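Local atomic coordinates of uncharacterized protein (PDB entry 3LPZ), a protein that probably acts in the Get pathway of tail-anchored protein biogenesis as the alpha-solenoid protein Get4, which binds Get5. Residues E165-L170 / V203-T208; H140-L145 / E156-L161. All coordinates share one frame; numbering follows the deposited sequence.

Interaction 1 (E165-L170 / V203-T208)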
loop_
_atom_site.group_PDB
_atom_site.type_symbol
_atom_site.label_atom_id
_atom_site.label_comp_id
_atom_site.label_asym_id
_atom_site.label_seq_id
_atom_site.Cartn_x
_atom_site.Cartn_y
_atom_site.Cartn_z
ATOM N N GLU A 165 -3.752 -4.073 -10.455
ATOM C CA GLU A 165 -3.016 -2.996 -11.130
ATOM C C GLU A 165 -1.931 -2.389 -10.247
ATOM O O GLU A 165 -1.090 -1.595 -10.735
ATOM C CB GLU A 165 -3.932 -1.843 -11.513
ATOM C CG GLU A 165 -5.310 -2.228 -11.914
ATOM C CD GLU A 165 -5.474 -2.183 -13.372
ATOM O OE1 GLU A 165 -4.956 -3.109 -14.039
ATOM O OE2 GLU A 165 -6.128 -1.219 -13.850
ATOM N N SER A 166 -1.975 -2.695 -8.953
ATOM C CA SER A 166 -1.051 -2.041 -8.010
ATOM C C SER A 166 0.422 -2.449 -8.145
ATOM O O SER A 166 1.275 -1.592 -8.031
ATOM C CB SER A 166 -1.519 -2.164 -6.550
ATOM O OG SER A 166 -2.818 -1.645 -6.398
ATOM N N PRO A 167 0.729 -3.742 -8.403
ATOM C CA PRO A 167 2.157 -4.127 -8.444
ATOM C C PRO A 167 2.975 -3.414 -9.518
ATOM O O PRO A 167 4.157 -3.092 -9.272
ATOM C CB PRO A 167 2.123 -5.648 -8.682
ATOM C CG PRO A 167 0.772 -6.098 -8.104
ATOM C CD PRO A 167 -0.165 -4.931 -8.415
ATOM N N GLU A 168 2.362 -3.136 -10.671
ATOM C CA GLU A 168 3.084 -2.425 -11.711
ATOM C C GLU A 168 3.322 -0.980 -11.283
ATOM O O GLU A 168 4.410 -0.448 -11.500
ATOM C CB GLU A 168 2.386 -2.481 -13.071
ATOM C CG GLU A 168 2.940 -1.468 -14.067
ATOM C CD GLU A 168 2.517 -1.732 -15.489
ATOM O OE1 GLU A 168 1.680 -2.632 -15.729
ATOM O OE2 GLU A 168 3.038 -1.026 -16.373
ATOM N N VAL A 169 2.325 -0.358 -10.647
ATOM C CA VAL A 169 2.515 1.027 -10.163
ATOM C C VAL A 169 3.658 1.066 -9.129
ATOM O O VAL A 169 4.546 1.932 -9.166
ATOM C CB VAL A 169 1.201 1.614 -9.573
ATOM C CG1 VAL A 169 1.462 2.958 -8.902
ATOM C CG2 VAL A 169 0.114 1.746 -10.668
ATOM N N LEU A 170 3.647 0.112 -8.211
ATOM C CA LEU A 170 4.658 0.072 -7.158
ATOM C C LEU A 170 6.063 -0.178 -7.718
ATOM O O LEU A 170 7.009 0.478 -7.320
ATOM C CB LEU A 170 4.301 -0.977 -6.087
ATOM C CG LEU A 170 5.258 -1.112 -4.895
ATOM C CD1 LEU A 170 5.360 0.241 -4.103
ATOM C CD2 LEU A 170 4.825 -2.255 -3.972
ATOM N N VAL A 203 1.934 -13.895 -3.983
ATOM C CA VAL A 203 3.007 -14.313 -4.852
ATOM C C VAL A 203 2.819 -13.761 -6.253
ATOM O O VAL A 203 3.772 -13.353 -6.875
ATOM C CB VAL A 203 3.151 -15.871 -4.856
ATOM C CG1 VAL A 203 4.339 -16.314 -5.742
ATOM C CG2 VAL A 203 3.404 -16.342 -3.429
ATOM N N ARG A 204 1.585 -13.773 -6.747
ATOM C CA ARG A 204 1.258 -13.249 -8.067
ATOM C C ARG A 204 1.771 -11.819 -8.208
ATOM O O ARG A 204 2.427 -11.469 -9.190
ATOM C CB ARG A 204 -0.260 -13.248 -8.276
ATOM C CG ARG A 204 -0.672 -13.111 -9.731
ATOM C CD ARG A 204 -1.750 -12.035 -9.938
ATOM N NE ARG A 204 -1.166 -10.797 -10.462
ATOM C CZ ARG A 204 -1.131 -9.636 -9.809
ATOM N NH1 ARG A 204 -1.671 -9.536 -8.606
ATOM N NH2 ARG A 204 -0.580 -8.575 -10.383
ATOM N N ALA A 205 1.446 -10.996 -7.214
ATOM C CA ALA A 205 1.853 -9.599 -7.211
ATOM C C ALA A 205 3.388 -9.466 -7.128
ATOM O O ALA A 205 3.982 -8.653 -7.823
ATOM C CB ALA A 205 1.199 -8.868 -6.033
ATOM N N ALA A 206 4.014 -10.280 -6.278
ATOM C CA ALA A 206 5.473 -10.266 -6.119
ATOM C C ALA A 206 6.125 -10.525 -7.484
ATOM O O ALA A 206 7.077 -9.829 -7.883
ATOM C CB ALA A 206 5.910 -11.328 -5.128
ATOM N N ASN A 207 5.590 -11.523 -8.194
ATOM C CA ASN A 207 6.053 -11.859 -9.547
ATOM C C ASN A 207 5.907 -10.718 -10.517
ATOM O O ASN A 207 6.843 -10.412 -11.273
ATOM C CB ASN A 207 5.339 -13.089 -10.107
ATOM C CG ASN A 207 5.767 -14.379 -9.422
ATOM O OD1 ASN A 207 6.846 -14.463 -8.839
ATOM N ND2 ASN A 207 4.913 -15.416 -9.515
ATOM N N THR A 208 4.727 -10.098 -10.506
ATOM C CA THR A 208 4.472 -8.971 -11.390
ATOM C C THR A 208 5.448 -7.812 -11.085
ATOM O O THR A 208 6.047 -7.247 -12.004
ATOM C CB THR A 208 2.981 -8.502 -11.288
ATOM O OG1 THR A 208 2.134 -9.575 -11.728
ATOM C CG2 THR A 208 2.702 -7.253 -12.146
#

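Interaction 2 (H140-L145 / E156-L161)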
loop_
_atom_site.group_PDB
_atom_site.type_symbol
_atom_site.label_atom_id
_atom_site.label_comp_id
_atom_site.label_asym_id
_atom_site.label_seq_id
_atom_site.Cartn_x
_atom_site.Cartn_y
_atom_site.Cartn_z
ATOM N N HIS A 140 -5.461 1.140 -3.981
ATOM C CA HIS A 140 -4.820 1.401 -5.254
ATOM C C HIS A 140 -4.818 2.901 -5.648
ATOM O O HIS A 140 -3.782 3.471 -5.974
ATOM C CB HIS A 140 -5.444 0.593 -6.383
ATOM C CG HIS A 140 -4.836 0.917 -7.719
ATOM N ND1 HIS A 140 -3.589 0.459 -8.089
ATOM C CD2 HIS A 140 -5.280 1.686 -8.744
ATOM C CE1 HIS A 140 -3.294 0.928 -9.295
ATOM N NE2 HIS A 140 -4.307 1.666 -9.720
ATOM N N VAL A 141 -5.999 3.498 -5.676
ATOM C CA VAL A 141 -6.121 4.898 -6.038
ATOM C C VAL A 141 -5.355 5.849 -5.087
ATOM O O VAL A 141 -4.642 6.722 -5.558
ATOM C CB VAL A 141 -7.594 5.310 -6.228
ATOM C CG1 VAL A 141 -7.668 6.823 -6.577
ATOM C CG2 VAL A 141 -8.228 4.434 -7.362
ATOM N N VAL A 142 -5.469 5.658 -3.776
ATOM C CA VAL A 142 -4.734 6.482 -2.819
ATOM C C VAL A 142 -3.233 6.294 -3.085
ATOM O O VAL A 142 -2.459 7.253 -3.121
ATOM C CB VAL A 142 -5.080 6.081 -1.350
ATOM C CG1 VAL A 142 -4.103 6.719 -0.339
ATOM C CG2 VAL A 142 -6.542 6.461 -1.031
ATOM N N GLY A 143 -2.839 5.038 -3.300
ATOM C CA GLY A 143 -1.447 4.726 -3.578
ATOM C C GLY A 143 -0.947 5.425 -4.830
ATOM O O GLY A 143 0.161 5.992 -4.818
ATOM N N THR A 144 -1.755 5.427 -5.895
ATOM C CA THR A 144 -1.336 6.115 -7.135
ATOM C C THR A 144 -1.257 7.646 -6.972
ATOM O O THR A 144 -0.364 8.294 -7.538
ATOM C CB THR A 144 -2.192 5.789 -8.364
ATOM O OG1 THR A 144 -3.502 6.382 -8.203
ATOM C CG2 THR A 144 -2.314 4.273 -8.517
ATOM N N LEU A 145 -2.167 8.204 -6.195
ATOM C CA LEU A 145 -2.112 9.618 -5.876
ATOM C C LEU A 145 -0.825 9.964 -5.131
ATOM O O LEU A 145 -0.160 10.949 -5.468
ATOM C CB LEU A 145 -3.357 10.036 -5.065
ATOM C CG LEU A 145 -4.531 10.773 -5.726
ATOM C CD1 LEU A 145 -4.688 10.596 -7.255
ATOM C CD2 LEU A 145 -5.835 10.460 -4.988
ATOM N N GLU A 156 3.787 3.128 -0.747
ATOM C CA GLU A 156 4.118 1.687 -0.581
ATOM C C GLU A 156 3.113 0.985 0.319
ATOM O O GLU A 156 2.666 -0.125 0.004
ATOM C CB GLU A 156 5.513 1.480 -0.013
ATOM C CG GLU A 156 6.655 1.905 -0.928
ATOM C CD GLU A 156 8.012 1.861 -0.213
ATOM O OE1 GLU A 156 8.107 2.164 1.008
ATOM O OE2 GLU A 156 8.992 1.526 -0.875
ATOM N N LYS A 157 2.749 1.630 1.428
ATOM C CA LYS A 157 1.803 1.036 2.375
ATOM C C LYS A 157 0.423 0.752 1.778
ATOM O O LYS A 157 -0.199 -0.239 2.155
ATOM C CB LYS A 157 1.683 1.888 3.651
ATOM C CG LYS A 157 2.992 1.930 4.457
ATOM C CD LYS A 157 2.967 3.051 5.500
ATOM C CE LYS A 157 4.306 3.142 6.245
ATOM N NZ LYS A 157 4.143 3.990 7.454
ATOM N N HIS A 158 -0.059 1.601 0.861
ATOM C CA HIS A 158 -1.338 1.346 0.193
ATOM C C HIS A 158 -1.223 0.375 -0.983
ATOM O O HIS A 158 -2.048 -0.537 -1.111
ATOM C CB HIS A 158 -1.958 2.653 -0.262
ATOM C CG HIS A 158 -2.421 3.501 0.880
ATOM N ND1 HIS A 158 -3.602 3.255 1.550
ATOM C CD2 HIS A 158 -1.840 4.561 1.500
ATOM C CE1 HIS A 158 -3.744 4.151 2.515
ATOM N NE2 HIS A 158 -2.688 4.952 2.507
ATOM N N LEU A 159 -0.177 0.540 -1.803
ATOM C CA LEU A 159 -0.049 -0.303 -3.011
ATOM C C LEU A 159 0.108 -1.792 -2.706
ATOM O O LEU A 159 -0.351 -2.613 -3.497
ATOM C CB LEU A 159 1.065 0.197 -3.934
ATOM C CG LEU A 159 0.717 1.545 -4.610
ATOM C CD1 LEU A 159 1.965 2.193 -5.181
ATOM C CD2 LEU A 159 -0.414 1.395 -5.714
ATOM N N VAL A 160 0.743 -2.137 -1.582
ATOM C CA VAL A 160 0.902 -3.549 -1.215
ATOM C C VAL A 160 -0.437 -4.210 -0.867
ATOM O O VAL A 160 -0.567 -5.463 -0.901
ATOM C CB VAL A 160 1.959 -3.778 -0.078
ATOM C CG1 VAL A 160 3.330 -3.360 -0.573
ATOM C CG2 VAL A 160 1.571 -3.084 1.262
ATOM N N LEU A 161 -1.423 -3.375 -0.554
ATOM C CA LEU A 161 -2.792 -3.780 -0.267
ATOM C C LEU A 161 -3.777 -3.521 -1.419
ATOM O O LEU A 161 -4.990 -3.562 -1.203
ATOM C CB LEU A 161 -3.281 -3.063 1.006
ATOM C CG LEU A 161 -2.460 -3.368 2.282
ATOM C CD1 LEU A 161 -2.954 -2.511 3.458
ATOM C CD2 LEU A 161 -2.514 -4.893 2.625
#

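Interaction 1 (E165-L170 / V203-T208)
The guanidinium group of R204, in one of its two conformers, meets the pyrrolidine ring of P167, NH2 lying 3.6 Å from CG, with the two side chains crossing at about a right angle. The other flat group near the contact, the carboxylate of E168, is paired with R172 of its own helix in a salt bridge. The setting is an alpha-solenoid, in which helices that are not adjacent in the chain can still touch. Here the partners are helices 166-179 and 203-220, separated in sequence by helix 186-199. Their segments 166-170 and 203-208 run in broadly the same direction, inclined at 37° to each other, and the axes of these segments come within 8.8 Å. P167 carries most of the contact on its side. Its CB points toward the other helix, and CG of the ring presses on CB of A205 at 3.5 Å, tighter than an ordinary carbon contact. The small methyl of A205 allows the ring to come so near the second helix, and Y197 of the intervening helix packs on A205 as well. One turn further along, T208 completes the patch: with CG2 anti to the backbone N, its methyl lies 3.9 Å from CB of P167, while OG1 stands beside the backbone N. In the same R204 conformer NH2 makes a weak, doubtful bond to that hydroxyl, bent to 122°, so an arginine atom that touches the proline also reaches a polar group on its own helix. The interface is modest, burying 169 Å² over both sides, and it illustrates how a rigid ring can help to join two helices. CB of P167 also sits 3.6 Å from the carbonyl O of A205.

Interaction 2 (H140-L145 / E156-L161)
G143 and H158 bring the two backbones to within 5.1 Å, CA to CA, where helix 136-148 passes helix 152-159. The segments run roughly antiparallel, and a short turn joins the two helices. Such proximity illustrates what a glycine permits: CA of G143 touches CB of H158 at 3.9 Å and CG of L159 at 4.0 Å, and the region into which a side chain would project from G143 is already taken by that leucine. To one side of the crossing, V142 and H158 form a CH-pi contact. CG1 of the valine, anti to its own backbone N, stands over the middle of the imidazole, 3.6 Å from the centroid and only 10° from the ring normal, so the whole ring shares the methyl almost evenly. The ring also hydrogen-bonds through ND1 to H139, whose imidazole it meets with the planes inclined at about 40°, and these two partners together limit its rotation. V142 packs further on L104, V118 and M121, which ties the hairpin to the preceding helices. To the other side of the glycine, L159 sends CD2 to H140, where it lies 4.0 Å from the carbonyl O and comes obliquely to the imidazole. The H140 ring is covered on one face by CG2 of T144, 3.4 Å above its plane and displaced toward the rim. T144 in turn gives its OG1 proton to V141 O at 2.9 Å, and that oxygen also accepts from L145 N. A glycine in the first helix facing a large apolar residue of the second is consistent with the tetratricopeptide-type helical hairpin from which this alpha-solenoid appears to be built.

In the fold
Interaction 2 closes before interaction 1 opens along the chain, and their centres lie 12 Å apart. Helix 152-159 of the hairpin is followed directly by helix 166-179, whose start supplies one half of interaction 1, so the two contacts are successive steps of one solenoid. They also meet directly: S166 OG lies 2.8 Å from H140 ND1, a probable hydrogen bond, and H140 CE1 packs against E165 and V169. Thus at the start of helix 166-179, S166 and V169 turn to helices 136-148 and 152-159, and P167 to helix 203-220. This continuity passes the stacking of helices through the middle of the molecule, consistent with an extended scaffold for several partners.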